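Local coordinates for kappa-carrageenase (PDB 1DYP), which catalyses the endohydrolysis of beta-1,4 linkages between D-galactose 4-sulfate and 3,6-anhydro-D-galactose in kappa-carrageenans, here as its family 16 glycoside hydrolase catalytic domain, at residues K30-E36 with V88-R92; L55-T59 with L229-L233; L127-D132 with I159-G164; V133-I138 with Y220-M225. The protein carries 1 engineered substitution. All blocks are in the same frame, centred on the assembly; numbering follows the deposited sequence.

Contact 1 of 4, residues K30-E36 with V88-R92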
# COMPACT_ATOMS: atom_id res chain seq x y z
N LYS A 30 -17.49 -1.73 -4.95
CA LYS A 30 -16.56 -2.39 -4.05
C LYS A 30 -15.33 -1.55 -3.76
O LYS A 30 -14.86 -1.50 -2.63
CB LYS A 30 -16.14 -3.72 -4.67
CG LYS A 30 -15.20 -4.56 -3.82
CD LYS A 30 -14.88 -5.89 -4.50
CE LYS A 30 -16.13 -6.77 -4.61
NZ LYS A 30 -15.83 -8.06 -5.28
N TRP A 31 -14.82 -0.87 -4.79
CA TRP A 31 -13.62 -0.06 -4.65
C TRP A 31 -13.80 1.43 -4.86
O TRP A 31 -14.60 1.86 -5.69
CB TRP A 31 -12.54 -0.51 -5.63
CG TRP A 31 -12.27 -1.96 -5.63
CD1 TRP A 31 -12.84 -2.90 -6.44
CD2 TRP A 31 -11.39 -2.66 -4.75
NE1 TRP A 31 -12.37 -4.15 -6.11
CE2 TRP A 31 -11.48 -4.03 -5.08
CE3 TRP A 31 -10.54 -2.27 -3.71
CZ2 TRP A 31 -10.75 -5.01 -4.40
CZ3 TRP A 31 -9.81 -3.24 -3.04
CH2 TRP A 31 -9.92 -4.60 -3.39
N ASN A 32 -13.03 2.21 -4.11
CA ASN A 32 -13.02 3.65 -4.25
C ASN A 32 -11.77 3.87 -5.11
O ASN A 32 -10.65 3.64 -4.65
CB ASN A 32 -12.85 4.33 -2.90
CG ASN A 32 -12.89 5.84 -3.00
OD1 ASN A 32 -12.53 6.41 -4.02
ND2 ASN A 32 -13.33 6.49 -1.93
N PHE A 33 -11.97 4.29 -6.35
CA PHE A 33 -10.86 4.51 -7.28
C PHE A 33 -10.32 5.93 -7.31
O PHE A 33 -9.53 6.29 -8.18
CB PHE A 33 -11.28 4.08 -8.69
CG PHE A 33 -11.55 2.61 -8.82
CD1 PHE A 33 -10.51 1.69 -8.80
CD2 PHE A 33 -12.85 2.14 -8.98
CE1 PHE A 33 -10.76 0.32 -8.93
CE2 PHE A 33 -13.11 0.78 -9.11
CZ PHE A 33 -12.07 -0.14 -9.09
N GLN A 34 -10.74 6.75 -6.35
CA GLN A 34 -10.25 8.12 -6.26
C GLN A 34 -10.44 8.57 -4.82
O GLN A 34 -11.37 9.30 -4.49
CB GLN A 34 -11.03 9.03 -7.22
CG GLN A 34 -10.43 10.42 -7.35
CD GLN A 34 -11.05 11.22 -8.48
OE1 GLN A 34 -10.91 10.88 -9.65
NE2 GLN A 34 -11.74 12.30 -8.13
N THR A 35 -9.53 8.10 -3.97
CA THR A 35 -9.56 8.38 -2.54
C THR A 35 -8.98 9.74 -2.19
O THR A 35 -8.64 10.53 -3.07
CB THR A 35 -8.76 7.33 -1.77
OG1 THR A 35 -7.37 7.45 -2.09
CG2 THR A 35 -9.24 5.93 -2.15
N GLU A 36 -8.88 10.01 -0.89
CA GLU A 36 -8.33 11.26 -0.42
C GLU A 36 -6.89 11.33 -0.91
O GLU A 36 -6.22 10.30 -1.03
CB GLU A 36 -8.38 11.32 1.12
CG GLU A 36 -7.35 10.48 1.89
CD GLU A 36 -7.57 8.97 1.83
OE1 GLU A 36 -8.69 8.52 1.48
OE2 GLU A 36 -6.63 8.22 2.18
N VAL A 88 -5.41 4.30 -7.82
CA VAL A 88 -5.65 3.63 -6.55
C VAL A 88 -6.98 2.89 -6.56
O VAL A 88 -7.91 3.27 -7.28
CB VAL A 88 -5.67 4.65 -5.38
CG1 VAL A 88 -6.76 5.69 -5.62
CG2 VAL A 88 -5.90 3.93 -4.05
N ALA A 89 -7.03 1.82 -5.78
CA ALA A 89 -8.24 1.02 -5.61
C ALA A 89 -8.25 0.74 -4.11
O ALA A 89 -7.44 -0.04 -3.62
CB ALA A 89 -8.16 -0.28 -6.40
N LYS A 90 -9.15 1.40 -3.39
CA LYS A 90 -9.25 1.25 -1.94
C LYS A 90 -10.60 0.61 -1.60
O LYS A 90 -11.65 1.15 -1.96
CB LYS A 90 -9.14 2.62 -1.28
CG LYS A 90 -9.27 2.65 0.23
CD LYS A 90 -9.34 4.10 0.71
CE LYS A 90 -9.49 4.22 2.21
NZ LYS A 90 -9.59 5.67 2.60
N SER A 91 -10.58 -0.53 -0.92
CA SER A 91 -11.83 -1.20 -0.59
C SER A 91 -12.66 -0.34 0.35
O SER A 91 -12.13 0.29 1.27
CB SER A 91 -11.58 -2.57 0.06
OG SER A 91 -11.09 -2.45 1.39
N ARG A 92 -13.96 -0.30 0.11
CA ARG A 92 -14.84 0.47 0.97
C ARG A 92 -15.00 -0.29 2.28
O ARG A 92 -15.13 0.32 3.34
CB ARG A 92 -16.19 0.70 0.28
CG ARG A 92 -16.06 1.56 -0.98
CD ARG A 92 -17.41 1.81 -1.63
NE ARG A 92 -17.27 2.41 -2.96
CZ ARG A 92 -16.87 3.66 -3.19
NH1 ARG A 92 -16.57 4.46 -2.18
NH2 ARG A 92 -16.77 4.10 -4.43
O HOH W 1 -7.30 5.62 -9.47
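Thr35 presses its methyl group against the side chain of Lys90, and this is the tight part of the contact. Thr35 CG2 is 3.4 Å from both CB and CD of Lys90, nearer than carbons usually come. The Thr35 hydroxyl sits between the backbone N and the carbonyl carbon (chi1 68°), which turns the methyl to the lysine. The backbones are close as well. Asn32 N donates to Lys90 O over 2.8 Å, and Lys90 N returns a bond to Asn32 O at 3.0 Å. On the other face of the strands Trp31 CZ3 meets Ser91 CB at 3.6 Å, while Trp31 NE1 bonds to Asp21. Phe33 CE1 reaches Ala89 CB at 3.7 Å.

The loose side is at Glu36 and Arg92, both exposed. The extended Lys90 brings NZ within 3.2 Å of Glu36 OE1, a salt bridge whose hydrogen bond is weak. Tyr120 OH bonds to both of these side chains. Arg92 lays one face of its guanidinium over Asn32 CA, with the Asn32 amide plane 31° from its own. Its NH2 also bonds to Ala28 O. Asn32 OD1 accepts from Gln34 N at 3.0 Å and forms an Asx turn. An alanine here removes that acceptor, so the Asx turn would probably loosen and Gln34 N be left without its mate. The paired residues make strand 31-32 an antiparallel neighbour of strand 75-95 in the beta-sandwich of family 16 glycoside hydrolases.

Contact 2 of 4, residues L55-T59 with L229-L233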
# COMPACT_ATOMS: atom_id res chain seq x y z
N LEU A 55 -6.38 -5.30 -13.28
CA LEU A 55 -6.58 -3.92 -12.88
C LEU A 55 -5.24 -3.26 -13.17
O LEU A 55 -4.19 -3.78 -12.79
CB LEU A 55 -6.86 -3.83 -11.38
CG LEU A 55 -6.75 -2.41 -10.79
CD1 LEU A 55 -7.91 -1.56 -11.29
CD2 LEU A 55 -6.75 -2.49 -9.27
N LYS A 56 -5.28 -2.13 -13.86
CA LYS A 56 -4.06 -1.40 -14.18
C LYS A 56 -4.13 -0.05 -13.47
O LYS A 56 -5.09 0.69 -13.64
CB LYS A 56 -3.95 -1.18 -15.69
CG LYS A 56 -2.76 -0.34 -16.11
CD LYS A 56 -2.67 -0.14 -17.62
CE LYS A 56 -2.20 -1.40 -18.33
NZ LYS A 56 -2.00 -1.16 -19.79
N LEU A 57 -3.13 0.23 -12.64
CA LEU A 57 -3.06 1.50 -11.92
C LEU A 57 -1.89 2.23 -12.55
O LEU A 57 -0.73 1.81 -12.45
CB LEU A 57 -2.84 1.25 -10.43
CG LEU A 57 -3.98 0.45 -9.79
CD1 LEU A 57 -3.71 0.24 -8.30
CD2 LEU A 57 -5.30 1.20 -9.98
N THR A 58 -2.21 3.33 -13.22
CA THR A 58 -1.23 4.10 -13.96
C THR A 58 -0.78 5.42 -13.35
O THR A 58 -1.60 6.18 -12.82
CB THR A 58 -1.78 4.40 -15.37
OG1 THR A 58 -2.13 3.17 -16.01
CG2 THR A 58 -0.75 5.15 -16.21
N THR A 59 0.52 5.68 -13.41
CA THR A 59 1.07 6.94 -12.95
C THR A 59 1.40 7.69 -14.23
O THR A 59 2.09 7.16 -15.11
CB THR A 59 2.36 6.76 -12.13
OG1 THR A 59 2.08 6.01 -10.95
CG2 THR A 59 2.93 8.12 -11.73
N LEU A 229 -4.75 -1.02 -3.21
CA LEU A 229 -3.79 -1.29 -4.27
C LEU A 229 -3.55 0.10 -4.84
O LEU A 229 -4.50 0.81 -5.19
CB LEU A 229 -4.40 -2.21 -5.33
CG LEU A 229 -4.60 -3.66 -4.89
CD1 LEU A 229 -5.64 -4.34 -5.77
CD2 LEU A 229 -3.26 -4.39 -4.96
N SER A 230 -2.30 0.53 -4.91
CA SER A 230 -2.02 1.86 -5.43
C SER A 230 -0.58 1.98 -5.86
O SER A 230 0.26 1.16 -5.49
CB SER A 230 -2.29 2.91 -4.34
OG SER A 230 -1.43 2.72 -3.23
N GLN A 231 -0.29 2.99 -6.67
CA GLN A 231 1.07 3.21 -7.12
C GLN A 231 1.48 4.62 -6.74
O GLN A 231 0.84 5.60 -7.14
CB GLN A 231 1.17 3.00 -8.64
CG GLN A 231 2.58 3.14 -9.16
CD GLN A 231 2.77 2.48 -10.50
OE1 GLN A 231 2.94 1.26 -10.59
NE2 GLN A 231 2.72 3.27 -11.57
N GLY A 232 2.53 4.72 -5.94
CA GLY A 232 3.00 6.02 -5.51
C GLY A 232 4.22 6.50 -6.26
O GLY A 232 4.87 5.73 -6.96
N LEU A 233 4.54 7.78 -6.09
CA LEU A 233 5.69 8.39 -6.74
C LEU A 233 6.89 8.30 -5.79
O LEU A 233 6.74 8.33 -4.57
CB LEU A 233 5.38 9.85 -7.05
CG LEU A 233 6.23 10.56 -8.11
CD1 LEU A 233 5.99 9.94 -9.49
CD2 LEU A 233 5.87 12.04 -8.12
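Gln231 reaches across to Thr59 and makes the hydrogen bond of this contact. Gln231 NE2 donates to Thr59 OG1 over 2.9 Å, nearly straight at 169°. The hydroxyl oxygen lies in the plane of the Gln231 amide. The glutamine is stretched out: its CG lies opposite the backbone N (chi1 -177°), and this carries the amide over to the other strand. Its CG also lies 3.4 Å from Thr59 OG1.

The rest of the first shell is made by leucine side chains and a threonine methyl. Leu57 CD1 points at the backbone of Leu229, 3.3 Å from Leu229 O and 3.9 Å from Leu229 CB. Leu55 CD2 touches Leu229 CD1 at 4.1 Å, and Thr59 CG2 meets Leu233 CD1 at 4.2 Å.

The two strands lie face on, 17° from parallel, their axes 6.9 Å apart at the closest point. Strand 55-59 bonds through its backbone to Val262, Met260 and Thr258, whereas Leu229 bonds to Ala89. This is packing between the two layers of the family 16 beta-sandwich.

Further out, Ser86 OG bonds to both Thr59 OG1 and Gln231 O, which links Thr59 to the backbone of Gln231. Thr258 O is a second, weak partner of Gln231 NE2. Val113 and Pro115 pack on the Gln231 side chain, and Phe117 packs on Leu229. Ser230 is directed away from strand 55-59, and its OG bonds to Trp118 NE1.

Contact 3 of 4, residues L127-D132 with I159-G164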
# COMPACT_ATOMS: atom_id res chain seq x y z
N LEU A 127 -8.30 8.85 20.54
CA LEU A 127 -7.72 7.78 21.35
C LEU A 127 -6.41 8.31 21.92
O LEU A 127 -5.36 8.26 21.27
CB LEU A 127 -7.46 6.55 20.48
CG LEU A 127 -8.73 5.89 19.93
CD1 LEU A 127 -8.36 4.82 18.91
CD2 LEU A 127 -9.53 5.29 21.09
N THR A 128 -6.48 8.82 23.15
CA THR A 128 -5.32 9.42 23.80
C THR A 128 -4.74 8.68 25.00
O THR A 128 -3.76 9.14 25.59
CB THR A 128 -5.66 10.84 24.25
OG1 THR A 128 -6.76 10.80 25.17
CG2 THR A 128 -6.06 11.70 23.05
N LYS A 129 -5.32 7.55 25.37
CA LYS A 129 -4.81 6.80 26.52
C LYS A 129 -3.47 6.15 26.20
O LYS A 129 -3.16 5.86 25.04
CB LYS A 129 -5.81 5.72 26.95
CG LYS A 129 -7.11 6.28 27.52
CD LYS A 129 -8.00 5.16 28.04
CE LYS A 129 -7.42 4.48 29.28
NZ LYS A 129 -7.47 5.36 30.49
N GLU A 130 -2.66 5.94 27.24
CA GLU A 130 -1.36 5.31 27.07
C GLU A 130 -1.52 3.99 26.33
O GLU A 130 -2.36 3.17 26.71
CB GLU A 130 -0.73 5.06 28.44
CG GLU A 130 0.73 4.63 28.40
CD GLU A 130 1.64 5.71 27.85
OE1 GLU A 130 1.21 6.88 27.80
OE2 GLU A 130 2.79 5.40 27.48
N GLY A 131 -0.74 3.79 25.28
CA GLY A 131 -0.82 2.55 24.54
C GLY A 131 -1.89 2.53 23.46
O GLY A 131 -1.96 1.59 22.67
N ASP A 132 -2.73 3.56 23.42
CA ASP A 132 -3.78 3.63 22.41
C ASP A 132 -3.16 3.73 21.02
O ASP A 132 -2.17 4.43 20.82
CB ASP A 132 -4.67 4.86 22.62
CG ASP A 132 -5.86 4.57 23.51
OD1 ASP A 132 -6.03 3.42 23.97
OD2 ASP A 132 -6.65 5.51 23.74
N ILE A 159 0.53 4.78 14.65
CA ILE A 159 0.60 5.88 15.59
C ILE A 159 0.13 5.28 16.90
O ILE A 159 -0.99 4.77 17.00
CB ILE A 159 -0.34 7.05 15.23
CG1 ILE A 159 0.11 7.72 13.94
CG2 ILE A 159 -0.35 8.06 16.38
CD1 ILE A 159 -0.83 8.81 13.46
N VAL A 160 0.99 5.32 17.92
CA VAL A 160 0.64 4.78 19.22
C VAL A 160 1.01 5.79 20.29
O VAL A 160 2.00 6.50 20.18
CB VAL A 160 1.35 3.43 19.48
CG1 VAL A 160 2.86 3.63 19.48
CG2 VAL A 160 0.89 2.84 20.81
N VAL A 161 0.19 5.86 21.34
CA VAL A 161 0.44 6.79 22.43
C VAL A 161 1.56 6.29 23.33
O VAL A 161 1.46 5.23 23.95
CB VAL A 161 -0.84 7.01 23.27
CG1 VAL A 161 -0.54 7.92 24.45
CG2 VAL A 161 -1.93 7.61 22.40
N LYS A 162 2.64 7.07 23.40
CA LYS A 162 3.80 6.76 24.23
C LYS A 162 4.04 7.94 25.16
O LYS A 162 4.22 9.06 24.70
CB LYS A 162 5.05 6.55 23.38
CG LYS A 162 5.05 5.31 22.51
CD LYS A 162 6.39 5.22 21.78
CE LYS A 162 6.50 3.97 20.93
NZ LYS A 162 7.83 3.90 20.26
N ASN A 163 4.05 7.67 26.46
CA ASN A 163 4.26 8.72 27.45
C ASN A 163 3.24 9.83 27.23
O ASN A 163 3.56 11.02 27.29
CB ASN A 163 5.67 9.29 27.35
CG ASN A 163 6.74 8.26 27.65
OD1 ASN A 163 6.66 7.54 28.65
ND2 ASN A 163 7.75 8.19 26.79
N GLY A 164 2.00 9.42 26.96
CA GLY A 164 0.93 10.37 26.74
C GLY A 164 0.99 11.14 25.43
O GLY A 164 0.21 12.06 25.22
O HOH W 2 -2.32 11.15 24.13
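Asn163 N donates to Glu130 OE2 over 2.8 Å, and Gly164 N donates to Glu130 OE1 at the same distance. Each oxygen uses its syn lone pair, so the carboxylate grips two successive backbone N-H groups. Asn163 and Gly164 form the turn of the beta hairpin made by strands 151-162 and 165-169. Both have positive phi. Glu130 lies in a type II turn, Lys129 to Asp132, of the loop before strand 133-139. Its chain bends at chi2 (65°), which brings the carboxylate back to the hairpin.

Backbone bonds carry the pairing further. Gly131 N donates to Val161 O at 2.9 Å, and Val161 N to Asp132 O at 2.8 Å.

Between these bonds the Val161 side chain fills the hollow of the turn. Val161 CB is 3.1 Å from Lys129 O, a close approach, and CG1 is 3.6 Å from Thr128 O. A glycine in its place would probably leave a gap inside the turn, where the methyl groups now lie against the carbonyls of Thr128 and Lys129.

At the exposed end a water donates to both Thr128 O and Gly164 O, 2.9 Å from each.

Contact 4 of 4, residues V133-I138 with Y220-M225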
# COMPACT_ATOMS: atom_id res chain seq x y z
N VAL A 133 -3.75 3.02 20.07
CA VAL A 133 -3.28 3.05 18.69
C VAL A 133 -4.28 3.87 17.89
O VAL A 133 -5.46 3.51 17.78
CB VAL A 133 -3.20 1.63 18.10
CG1 VAL A 133 -2.85 1.69 16.62
CG2 VAL A 133 -2.14 0.82 18.85
N GLN A 134 -3.82 4.99 17.34
CA GLN A 134 -4.67 5.89 16.58
C GLN A 134 -4.69 5.57 15.09
O GLN A 134 -5.59 6.00 14.37
CB GLN A 134 -4.21 7.34 16.74
CG GLN A 134 -3.99 7.79 18.17
CD GLN A 134 -3.75 9.29 18.26
OE1 GLN A 134 -3.24 9.91 17.33
NE2 GLN A 134 -4.12 9.88 19.39
N TYR A 135 -3.69 4.83 14.63
CA TYR A 135 -3.58 4.50 13.22
C TYR A 135 -2.83 3.19 13.02
O TYR A 135 -1.80 2.95 13.65
CB TYR A 135 -2.83 5.63 12.50
CG TYR A 135 -2.52 5.36 11.04
CD1 TYR A 135 -3.54 5.36 10.08
CD2 TYR A 135 -1.22 5.13 10.62
CE1 TYR A 135 -3.26 5.13 8.74
CE2 TYR A 135 -0.93 4.89 9.27
CZ TYR A 135 -1.95 4.90 8.34
OH TYR A 135 -1.68 4.67 7.01
N SER A 136 -3.35 2.34 12.14
CA SER A 136 -2.73 1.06 11.82
C SER A 136 -2.59 0.92 10.31
O SER A 136 -3.54 1.17 9.57
CB SER A 136 -3.58 -0.11 12.34
OG SER A 136 -3.71 -0.08 13.75
N GLU A 137 -1.41 0.51 9.86
CA GLU A 137 -1.16 0.32 8.44
C GLU A 137 -0.28 -0.90 8.23
O GLU A 137 0.79 -1.01 8.82
CB GLU A 137 -0.45 1.54 7.85
CG GLU A 137 -0.11 1.41 6.37
CD GLU A 137 0.77 2.54 5.86
OE1 GLU A 137 0.67 3.65 6.41
OE2 GLU A 137 1.55 2.32 4.91
N ILE A 138 -0.76 -1.84 7.42
CA ILE A 138 0.01 -3.03 7.11
C ILE A 138 0.32 -2.98 5.62
O ILE A 138 -0.59 -2.93 4.79
CB ILE A 138 -0.76 -4.33 7.41
CG1 ILE A 138 -1.03 -4.44 8.91
CG2 ILE A 138 0.08 -5.53 6.94
CD1 ILE A 138 -1.78 -5.71 9.32
N TYR A 220 0.49 -3.25 17.11
CA TYR A 220 -0.36 -2.10 16.85
C TYR A 220 -1.19 -2.16 15.57
O TYR A 220 -1.52 -1.12 15.00
CB TYR A 220 0.52 -0.85 16.78
CG TYR A 220 1.57 -0.79 17.87
CD1 TYR A 220 1.21 -0.72 19.21
CD2 TYR A 220 2.93 -0.80 17.55
CE1 TYR A 220 2.17 -0.68 20.21
CE2 TYR A 220 3.90 -0.75 18.55
CZ TYR A 220 3.51 -0.69 19.88
OH TYR A 220 4.45 -0.63 20.88
N TRP A 221 -1.56 -3.35 15.13
CA TRP A 221 -2.32 -3.47 13.90
C TRP A 221 -3.61 -4.28 14.06
O TRP A 221 -3.82 -5.30 13.41
CB TRP A 221 -1.41 -4.06 12.82
CG TRP A 221 -0.22 -3.16 12.61
CD1 TRP A 221 -0.18 -2.03 11.84
CD2 TRP A 221 1.03 -3.20 13.32
NE1 TRP A 221 1.01 -1.36 12.04
CE2 TRP A 221 1.76 -2.06 12.95
CE3 TRP A 221 1.59 -4.10 14.24
CZ2 TRP A 221 3.03 -1.78 13.47
CZ3 TRP A 221 2.85 -3.82 14.76
CH2 TRP A 221 3.56 -2.67 14.37
N HIS A 222 -4.47 -3.79 14.95
CA HIS A 222 -5.75 -4.45 15.22
C HIS A 222 -6.93 -3.58 14.79
O HIS A 222 -8.09 -3.97 14.93
CB HIS A 222 -5.88 -4.79 16.71
CG HIS A 222 -4.75 -5.62 17.23
ND1 HIS A 222 -3.63 -5.08 17.82
CD2 HIS A 222 -4.56 -6.97 17.23
CE1 HIS A 222 -2.80 -6.04 18.16
NE2 HIS A 222 -3.34 -7.20 17.81
N ARG A 223 -6.64 -2.38 14.28
CA ARG A 223 -7.68 -1.48 13.84
C ARG A 223 -8.28 -1.94 12.51
O ARG A 223 -7.71 -2.79 11.83
CB ARG A 223 -7.13 -0.06 13.67
CG ARG A 223 -6.85 0.66 14.97
CD ARG A 223 -6.22 2.02 14.73
NE ARG A 223 -7.09 2.91 13.95
CZ ARG A 223 -8.19 3.49 14.41
NH1 ARG A 223 -8.59 3.29 15.66
NH2 ARG A 223 -8.90 4.29 13.62
N GLN A 224 -9.44 -1.39 12.18
CA GLN A 224 -10.12 -1.70 10.93
C GLN A 224 -9.37 -0.99 9.81
O GLN A 224 -9.19 0.22 9.85
CB GLN A 224 -11.56 -1.20 10.99
CG GLN A 224 -12.46 -2.00 11.92
CD GLN A 224 -12.66 -3.41 11.43
OE1 GLN A 224 -12.99 -3.63 10.26
NE2 GLN A 224 -12.47 -4.38 12.31
N MSE A 225 -8.95 -1.76 8.81
CA MSE A 225 -8.18 -1.19 7.71
C MSE A 225 -8.79 -1.48 6.34
O MSE A 225 -9.33 -2.56 6.11
CB MSE A 225 -6.75 -1.72 7.77
CG MSE A 225 -6.07 -1.46 9.11
SE MSE A 225 -4.39 -2.39 9.34
CE MSE A 225 -5.10 -4.08 9.95
O HOH W 3 -7.54 1.77 17.89
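Ser136 OG donates to Tyr220 O over 2.7 Å, the direct hydrogen bond between the strand and the loop 220-225. The hydroxyl is tilted 26° from the carbonyl plane. Val133 and Arg223 are joined through a water, which donates to Val133 O at 2.7 Å and accepts from Arg223 NH1 at 2.9 Å. Arg223 is fixed further by Ser121 OG, which takes NE, and by Thr122 O, which takes NH2. The chain of Arg223 bends at chi3 (60°) and lays one guanidinium face against Gln134 O, which lies over the plane and too poorly angled for a hydrogen bond from NE.

The strand has a classic beta bulge, where Gln134 and Tyr135 both face Ile159. Beyond it, Glu137 is the nucleophile and opens the E-x-D-x-x-E motif of family 16, which continues with Asp139 and the proton donor Glu142. The side chain of Glu137 sets out away from loop 220-225. Tyr135 OH donates to Glu137 OE1 over 2.6 Å, from above the carboxylate plane.

The apolar contacts lie on the side facing the loop. Val133 CG2 meets Tyr220 CD1 at 3.7 Å, the two side chains crossing at about a right angle. Ile138 CD1 touches both Trp221 CB, at 3.9 Å, and Met225 CE, at 3.8 Å. Met225 is present as selenomethionine, and its SE packs on Ser136 CB at 3.9 Å. The Trp221 ring has Glu137 N at its edge, in plane, while its NE1 bonds to His157 O.

In the fold
Contacts 1 and 2 lie side by side, their centres 12 Å apart, because strands 75-95 and 225-233 are neighbours. Contacts 3 and 4 form a second pair, with centres 13 Å apart. They are joined through the neighbouring strands 133-139 and 151-162, with Ile159 O taking Gln134 N. Contacts 2 and 3 are farthest apart, about 33 Å between centres, on opposite sides of the chain's centre. Along the chain, contacts 1 and 2 alternate, as do 3 and 4, and both 3 and 4 fall inside the loop closed by contact 2. All four belong to the family 16 catalytic domain. Contacts 1 and 2 lie in the body of the sandwich, while contacts 3 and 4 lie around the strand that carries the nucleophile.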